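Local coordinates for phage tail sheath protein (PDB 3HXL) that probably forms the contractile sheath around a myovirus-type phage tail, although its function has not been established directly, at residues 383-387 / 399-405; 43-47 / 89-93. All blocks are in the same frame, centred on the assembly; numbering follows the deposited sequence.

In the fold
The two contacts lie on opposite sides of the chain's centre, their own centres about 49 Å apart, and share no helix or strand. Interaction 1 belongs to the C-terminal sheath domain and ties helix 373-392 to the loop that runs into strand 405-408; it is largely buried and purely apolar across its two segments. Interaction 2, nearer the middle of the chain, brings together two loops that leave the parallel strands 35-40 and 84-89. It is partly buried and polar at heart, with one arginine bonding a backbone carbonyl of the facing loop and a water bridging the two backbones, while a proline and an alanine add a small apolar patch.

Interaction 1: 383-387 / 399-405; sequences CINYM and FDGQTDL
A chi1 of 176° carries the ring of Phe399 away from its own backbone N and toward helix 373-392, where Met387, a selenomethionine, has CG turned beside its own N (chi1 -64°) and presents CB to the ring. This is helix-on-loop packing in the C-terminal sheath domain: the chain leaves the helix and returns against its flank before entering strand 405-408. The two side chains lie roughly perpendicular in a CH-pi contact, Met387 CB standing 3.5 Å from the centroid of the Phe399 ring. Further bends at chi2 and chi3 keep the rest of Met387 above the ring, but the selenium is more distant, with SE of Met387 5.5 Å from the Phe399 centroid.

The ring's edge is met by Ile384, whose CD1 lies near the ring plane and 3.6 Å from Phe399 CZ. The same methyl also touches Gly401 O and Leu405, so it sits among two residues of the loop and the first of strand 405-408. Gly401 passes close to the helix, with its CA 4.1 Å from Ile384 CG2.

Within the loop, Asp400 OD1 accepts from Gln402 N in an Asx turn, while Asp400 N donates to Asp404 OD1 at a nearly straight 171°, approaching from above the carboxylate plane. Strand 415-422 backs the contact through Ala422 on Met387 and Ile418 and Ala420 on Leu405. Leu405 and Ile384 run antiparallel alongside one another and are tightly packed, Leu405 CB lying 3.4 Å from Ile384 CD1, while Leu405 CD1 reaches 3.5 Å from Cys383 CB.

Interaction 2: 43-47 / 89-93; sequences SWGEP and RLNAG
The guanidinium of Arg89 lies between two pieces of backbone: Trp44 N is 3.4 Å above one face and the carbonyl carbon of Ala92 lies over the opposite face, both offset toward the rim. At the edge, Gly45 O lies in the guanidinium plane and takes a hydrogen bond of 2.7 Å from Arg89 NH1. The N-H points at a lone pair in the carbonyl plane, with an angle of 154° at the hydrogen. The arginine reaches this carbonyl because its chain is extended from CG to NE, with CG anti to the backbone N (chi1 -176°).

Its other nitrogens have partners too. NE makes a weak bond to Asn91 OD1, and NH2 donates to Gly110 O, with a weak bond to Leu42 O besides. Asn91 is itself anchored through ND2, which bonds to Leu42 O and Asp180 O.

Nearer the arginine's backbone, a water donates to Glu46 O at 2.6 Å and accepts from Arg89 N at 3.0 Å, bridging the two segments. Pro47 packs its ring carbons against the second loop, with CB 3.5 Å from Asn91 O and CG 3.9 Å from Ala92 CB. The Trp44 ring meets Trp109 edge-to-face, and Trp109 also touches Glu46 and Pro47.

An extended arginine thus stitches together the loops that follow the neighbouring parallel strands 35-40 and 84-89 of the mixed sheet.

Interaction 1: 383-387 / 399-405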
ATOM      1  N   CYS A 383       1.886 -14.305 -26.493  1.00 27.21           N
ATOM      2  CA  CYS A 383       1.635 -12.875 -26.358  1.00 32.57           C
ATOM      3  C   CYS A 383       0.306 -12.507 -27.002  1.00 29.93           C
ATOM      4  O   CYS A 383      -0.448 -11.692 -26.473  1.00 26.77           O
ATOM      5  CB  CYS A 383       2.776 -12.079 -26.987  1.00 33.05           C
ATOM      6  SG  CYS A 383       4.320 -12.246 -26.060  1.00 39.99           S
ATOM      7  N   ILE A 384       0.026 -13.112 -28.151  1.00 24.99           N
ATOM      8  CA  ILE A 384      -1.225 -12.856 -28.843  1.00 23.26           C
ATOM      9  C   ILE A 384      -2.371 -13.263 -27.931  1.00 27.67           C
ATOM     10  O   ILE A 384      -3.334 -12.516 -27.758  1.00 28.30           O
ATOM     11  CB  ILE A 384      -1.304 -13.655 -30.153  1.00 24.05           C
ATOM     12  CG1 ILE A 384      -0.265 -13.118 -31.140  1.00 29.77           C
ATOM     13  CG2 ILE A 384      -2.702 -13.568 -30.746  1.00 30.36           C
ATOM     14  CD1 ILE A 384      -0.487 -11.683 -31.539  1.00 44.55           C
ATOM     15  N   ASN A 385      -2.265 -14.446 -27.339  1.00 27.75           N
ATOM     16  CA  ASN A 385      -3.311 -14.914 -26.442  1.00 29.23           C
ATOM     17  C   ASN A 385      -3.479 -13.949 -25.281  1.00 31.37           C
ATOM     18  O   ASN A 385      -4.598 -13.693 -24.836  1.00 28.75           O
ATOM     19  CB  ASN A 385      -2.983 -16.306 -25.915  1.00 31.40           C
ATOM     20  CG  ASN A 385      -3.005 -17.351 -27.009  1.00 39.73           C
ATOM     21  OD1 ASN A 385      -3.874 -17.326 -27.884  1.00 38.56           O
ATOM     22  ND2 ASN A 385      -2.059 -18.280 -26.965  1.00 46.19           N
ATOM     23  N   TYR A 386      -2.361 -13.415 -24.797  1.00 25.12           N
ATOM     24  CA  TYR A 386      -2.394 -12.467 -23.691  1.00 28.78           C
ATOM     25  C   TYR A 386      -3.127 -11.201 -24.122  1.00 23.84           C
ATOM     26  O   TYR A 386      -4.002 -10.707 -23.413  1.00 27.43           O
ATOM     27  CB  TYR A 386      -0.974 -12.099 -23.255  1.00 28.88           C
ATOM     28  CG  TYR A 386      -0.930 -11.024 -22.187  1.00 24.36           C
ATOM     29  CD1 TYR A 386      -0.987 -11.353 -20.832  1.00 27.31           C
ATOM     30  CD2 TYR A 386      -0.874  -9.674 -22.535  1.00 23.21           C
ATOM     31  CE1 TYR A 386      -0.988 -10.361 -19.851  1.00 25.35           C
ATOM     32  CE2 TYR A 386      -0.877  -8.678 -21.566  1.00 19.98           C
ATOM     33  CZ  TYR A 386      -0.935  -9.023 -20.229  1.00 20.17           C
ATOM     34  OH  TYR A 386      -0.952  -8.032 -19.271  1.00 25.11           O
HETATM   35  N   MSE A 387      -2.760 -10.676 -25.285  1.00 22.35           N
HETATM   36  CA  MSE A 387      -3.388  -9.462 -25.777  1.00 20.69           C
HETATM   37  C   MSE A 387      -4.875  -9.678 -26.029  1.00 27.03           C
HETATM   38  O   MSE A 387      -5.684  -8.779 -25.794  1.00 21.37           O
HETATM   39  CB  MSE A 387      -2.689  -8.982 -27.048  1.00 25.33           C
HETATM   40  CG  MSE A 387      -1.236  -8.566 -26.829  1.00 26.37           C
HETATM   41 SE   MSE A 387      -1.043  -7.074 -25.574  1.00 36.99          SE
HETATM   42  CE  MSE A 387      -1.668  -5.656 -26.723  1.00 24.59           C
ATOM     43  N   PHE A 399      -7.518  -4.900 -31.376  1.00 24.31           N
ATOM     44  CA  PHE A 399      -6.307  -5.704 -31.432  1.00 22.12           C
ATOM     45  C   PHE A 399      -6.494  -6.831 -32.438  1.00 27.29           C
ATOM     46  O   PHE A 399      -7.392  -7.658 -32.288  1.00 28.11           O
ATOM     47  CB  PHE A 399      -5.967  -6.317 -30.076  1.00 21.56           C
ATOM     48  CG  PHE A 399      -4.777  -7.230 -30.124  1.00 23.47           C
ATOM     49  CD1 PHE A 399      -3.494  -6.707 -30.261  1.00 24.07           C
ATOM     50  CD2 PHE A 399      -4.942  -8.612 -30.106  1.00 24.13           C
ATOM     51  CE1 PHE A 399      -2.388  -7.547 -30.381  1.00 29.99           C
ATOM     52  CE2 PHE A 399      -3.846  -9.466 -30.227  1.00 27.22           C
ATOM     53  CZ  PHE A 399      -2.564  -8.930 -30.365  1.00 29.55           C
ATOM     54  N   ASP A 400      -5.637  -6.859 -33.454  1.00 25.92           N
ATOM     55  CA  ASP A 400      -5.695  -7.889 -34.489  1.00 28.02           C
ATOM     56  C   ASP A 400      -4.435  -8.747 -34.395  1.00 19.66           C
ATOM     57  O   ASP A 400      -3.367  -8.343 -34.856  1.00 24.94           O
ATOM     58  CB  ASP A 400      -5.769  -7.242 -35.875  1.00 28.18           C
ATOM     59  CG  ASP A 400      -6.178  -8.224 -36.959  1.00 40.05           C
ATOM     60  OD1 ASP A 400      -5.889  -9.432 -36.815  1.00 36.69           O
ATOM     61  OD2 ASP A 400      -6.779  -7.783 -37.958  1.00 40.18           O
ATOM     62  N   GLY A 401      -4.567  -9.925 -33.795  1.00 23.43           N
ATOM     63  CA  GLY A 401      -3.435 -10.820 -33.645  1.00 26.62           C
ATOM     64  C   GLY A 401      -2.777 -11.197 -34.957  1.00 32.76           C
ATOM     65  O   GLY A 401      -1.651 -11.697 -34.981  1.00 30.45           O
ATOM     66  N   GLN A 402      -3.473 -10.956 -36.060  1.00 32.54           N
ATOM     67  CA  GLN A 402      -2.928 -11.286 -37.366  1.00 36.74           C
ATOM     68  C   GLN A 402      -1.953 -10.247 -37.897  1.00 36.56           C
ATOM     69  O   GLN A 402      -1.381 -10.429 -38.968  1.00 37.19           O
ATOM     70  CB  GLN A 402      -4.057 -11.487 -38.376  1.00 35.51           C
ATOM     71  CG  GLN A 402      -4.752 -12.822 -38.228  1.00 36.42           C
ATOM     72  CD  GLN A 402      -5.718 -13.097 -39.355  1.00 42.17           C
ATOM     73  OE1 GLN A 402      -5.455 -12.756 -40.508  1.00 36.59           O
ATOM     74  NE2 GLN A 402      -6.835 -13.731 -39.031  1.00 49.77           N
ATOM     75  N   THR A 403      -1.748  -9.164 -37.157  1.00 30.66           N
ATOM     76  CA  THR A 403      -0.830  -8.138 -37.628  1.00 32.81           C
ATOM     77  C   THR A 403      -0.293  -7.196 -36.557  1.00 30.60           C
ATOM     78  O   THR A 403       0.698  -6.500 -36.779  1.00 33.34           O
ATOM     79  CB  THR A 403      -1.494  -7.284 -38.724  1.00 37.95           C
ATOM     80  OG1 THR A 403      -0.610  -6.222 -39.105  1.00 57.11           O
ATOM     81  CG2 THR A 403      -2.803  -6.692 -38.220  1.00 33.51           C
ATOM     82  N   ASP A 404      -0.930  -7.185 -35.394  1.00 31.11           N
ATOM     83  CA  ASP A 404      -0.524  -6.285 -34.320  1.00 29.48           C
ATOM     84  C   ASP A 404       0.594  -6.761 -33.398  1.00 28.99           C
ATOM     85  O   ASP A 404       0.888  -6.106 -32.398  1.00 27.78           O
ATOM     86  CB  ASP A 404      -1.757  -5.900 -33.499  1.00 21.32           C
ATOM     87  CG  ASP A 404      -2.715  -5.021 -34.282  1.00 30.06           C
ATOM     88  OD1 ASP A 404      -3.820  -4.729 -33.780  1.00 32.91           O
ATOM     89  OD2 ASP A 404      -2.357  -4.614 -35.406  1.00 39.64           O
ATOM     90  N   LEU A 405       1.226  -7.883 -33.730  1.00 29.61           N
ATOM     91  CA  LEU A 405       2.310  -8.396 -32.898  1.00 27.79           C
ATOM     92  C   LEU A 405       3.222  -9.337 -33.679  1.00 38.89           C
ATOM     93  O   LEU A 405       2.758 -10.285 -34.315  1.00 29.60           O
ATOM     94  CB  LEU A 405       1.732  -9.114 -31.678  1.00 24.01           C
ATOM     95  CG  LEU A 405       2.661  -9.404 -30.497  1.00 24.08           C
ATOM     96  CD1 LEU A 405       1.826  -9.543 -29.236  1.00 30.72           C
ATOM     97  CD2 LEU A 405       3.478 -10.668 -30.750  1.00 24.96           C
TER

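Interaction 2: 43-47 / 89-93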
ATOM      1  N   SER A  43       1.707   4.939  17.182  1.00 24.67           N
ATOM      2  CA  SER A  43       1.895   5.015  18.626  1.00 24.76           C
ATOM      3  C   SER A  43       2.039   3.623  19.230  1.00 23.90           C
ATOM      4  O   SER A  43       2.118   3.465  20.448  1.00 25.76           O
ATOM      5  CB  SER A  43       0.710   5.733  19.277  1.00 27.64           C
ATOM      6  OG  SER A  43       0.546   7.034  18.743  1.00 24.68           O
ATOM      7  N   TRP A  44       2.076   2.617  18.365  1.00 22.91           N
ATOM      8  CA  TRP A  44       2.210   1.239  18.805  1.00 21.17           C
ATOM      9  C   TRP A  44       2.496   0.356  17.597  1.00 20.16           C
ATOM     10  O   TRP A  44       2.269   0.765  16.457  1.00 23.65           O
ATOM     11  CB  TRP A  44       0.911   0.799  19.494  1.00 25.40           C
ATOM     12  CG  TRP A  44       0.987  -0.513  20.221  1.00 29.32           C
ATOM     13  CD1 TRP A  44       0.593  -1.735  19.760  1.00 23.22           C
ATOM     14  CD2 TRP A  44       1.451  -0.718  21.562  1.00 21.96           C
ATOM     15  NE1 TRP A  44       0.775  -2.689  20.737  1.00 24.93           N
ATOM     16  CE2 TRP A  44       1.302  -2.091  21.849  1.00 21.55           C
ATOM     17  CE3 TRP A  44       1.976   0.129  22.548  1.00 29.09           C
ATOM     18  CZ2 TRP A  44       1.662  -2.642  23.088  1.00 18.86           C
ATOM     19  CZ3 TRP A  44       2.333  -0.419  23.781  1.00 27.26           C
ATOM     20  CH2 TRP A  44       2.173  -1.794  24.035  1.00 19.02           C
ATOM     21  N   GLY A  45       3.003  -0.847  17.851  1.00 17.61           N
ATOM     22  CA  GLY A  45       3.297  -1.774  16.775  1.00 20.55           C
ATOM     23  C   GLY A  45       4.775  -1.978  16.509  1.00 23.32           C
ATOM     24  O   GLY A  45       5.599  -1.129  16.842  1.00 21.85           O
ATOM     25  N   GLU A  46       5.107  -3.115  15.907  1.00 22.60           N
ATOM     26  CA  GLU A  46       6.489  -3.436  15.580  1.00 19.32           C
ATOM     27  C   GLU A  46       7.049  -2.420  14.586  1.00 23.16           C
ATOM     28  O   GLU A  46       6.494  -2.222  13.504  1.00 23.71           O
ATOM     29  CB  GLU A  46       6.572  -4.846  14.993  1.00 26.84           C
ATOM     30  CG  GLU A  46       7.965  -5.249  14.532  1.00 25.43           C
ATOM     31  CD  GLU A  46       8.066  -6.727  14.226  1.00 30.07           C
ATOM     32  OE1 GLU A  46       7.119  -7.280  13.624  1.00 36.42           O
ATOM     33  OE2 GLU A  46       9.093  -7.341  14.580  1.00 37.84           O
ATOM     34  N   PRO A  47       8.159  -1.755  14.947  1.00 22.57           N
ATOM     35  CA  PRO A  47       8.790  -0.754  14.081  1.00 19.87           C
ATOM     36  C   PRO A  47       9.798  -1.313  13.073  1.00 19.56           C
ATOM     37  O   PRO A  47      10.387  -2.371  13.291  1.00 19.63           O
ATOM     38  CB  PRO A  47       9.453   0.178  15.086  1.00 25.91           C
ATOM     39  CG  PRO A  47       9.964  -0.799  16.108  1.00 26.50           C
ATOM     40  CD  PRO A  47       8.778  -1.753  16.288  1.00 20.28           C
ATOM     41  N   ARG A  89       5.980   0.895  10.097  1.00 15.35           N
ATOM     42  CA  ARG A  89       5.991   1.891  11.159  1.00 14.61           C
ATOM     43  C   ARG A  89       7.383   2.523  11.200  1.00 14.83           C
ATOM     44  O   ARG A  89       8.372   1.853  11.476  1.00 20.23           O
ATOM     45  CB  ARG A  89       5.666   1.271  12.517  1.00 14.36           C
ATOM     46  CG  ARG A  89       5.586   2.323  13.608  1.00 18.36           C
ATOM     47  CD  ARG A  89       5.517   1.732  15.009  1.00 20.51           C
ATOM     48  NE  ARG A  89       5.475   2.799  16.000  1.00 16.66           N
ATOM     49  CZ  ARG A  89       5.479   2.610  17.314  1.00 22.54           C
ATOM     50  NH1 ARG A  89       5.521   1.382  17.818  1.00 21.05           N
ATOM     51  NH2 ARG A  89       5.435   3.660  18.125  1.00 15.18           N
ATOM     52  N   LEU A  90       7.433   3.823  10.933  1.00 19.14           N
ATOM     53  CA  LEU A  90       8.680   4.584  10.864  1.00 21.20           C
ATOM     54  C   LEU A  90       9.375   4.912  12.179  1.00 28.05           C
ATOM     55  O   LEU A  90      10.565   5.220  12.187  1.00 27.04           O
ATOM     56  CB  LEU A  90       8.413   5.895  10.128  1.00 21.99           C
ATOM     57  CG  LEU A  90       7.905   5.835   8.684  1.00 21.71           C
ATOM     58  CD1 LEU A  90       7.162   7.113   8.374  1.00 19.85           C
ATOM     59  CD2 LEU A  90       9.066   5.616   7.719  1.00 18.41           C
ATOM     60  N   ASN A  91       8.634   4.863  13.282  1.00 24.34           N
ATOM     61  CA  ASN A  91       9.177   5.209  14.590  1.00 18.25           C
ATOM     62  C   ASN A  91       9.086   4.082  15.609  1.00 27.60           C
ATOM     63  O   ASN A  91       8.078   3.372  15.680  1.00 24.54           O
ATOM     64  CB  ASN A  91       8.436   6.431  15.125  1.00 18.84           C
ATOM     65  CG  ASN A  91       6.950   6.171  15.308  1.00 21.38           C
ATOM     66  OD1 ASN A  91       6.300   5.572  14.447  1.00 27.64           O
ATOM     67  ND2 ASN A  91       6.405   6.628  16.423  1.00 19.38           N
ATOM     68  N   ALA A  92      10.149   3.928  16.394  1.00 22.01           N
ATOM     69  CA  ALA A  92      10.202   2.906  17.435  1.00 23.90           C
ATOM     70  C   ALA A  92       9.661   3.485  18.739  1.00 24.00           C
ATOM     71  O   ALA A  92       9.186   2.750  19.608  1.00 28.33           O
ATOM     72  CB  ALA A  92      11.635   2.430  17.629  1.00 25.69           C
ATOM     73  N   GLY A  93       9.737   4.806  18.865  1.00 23.65           N
ATOM     74  CA  GLY A  93       9.248   5.475  20.057  1.00 21.25           C
ATOM     75  C   GLY A  93       9.877   4.996  21.354  1.00 26.31           C
ATOM     76  O   GLY A  93      10.859   4.253  21.344  1.00 28.52           O
TER
HETATM   77  O   HOH W   1       6.859  -1.809  10.939  1.00 16.11           O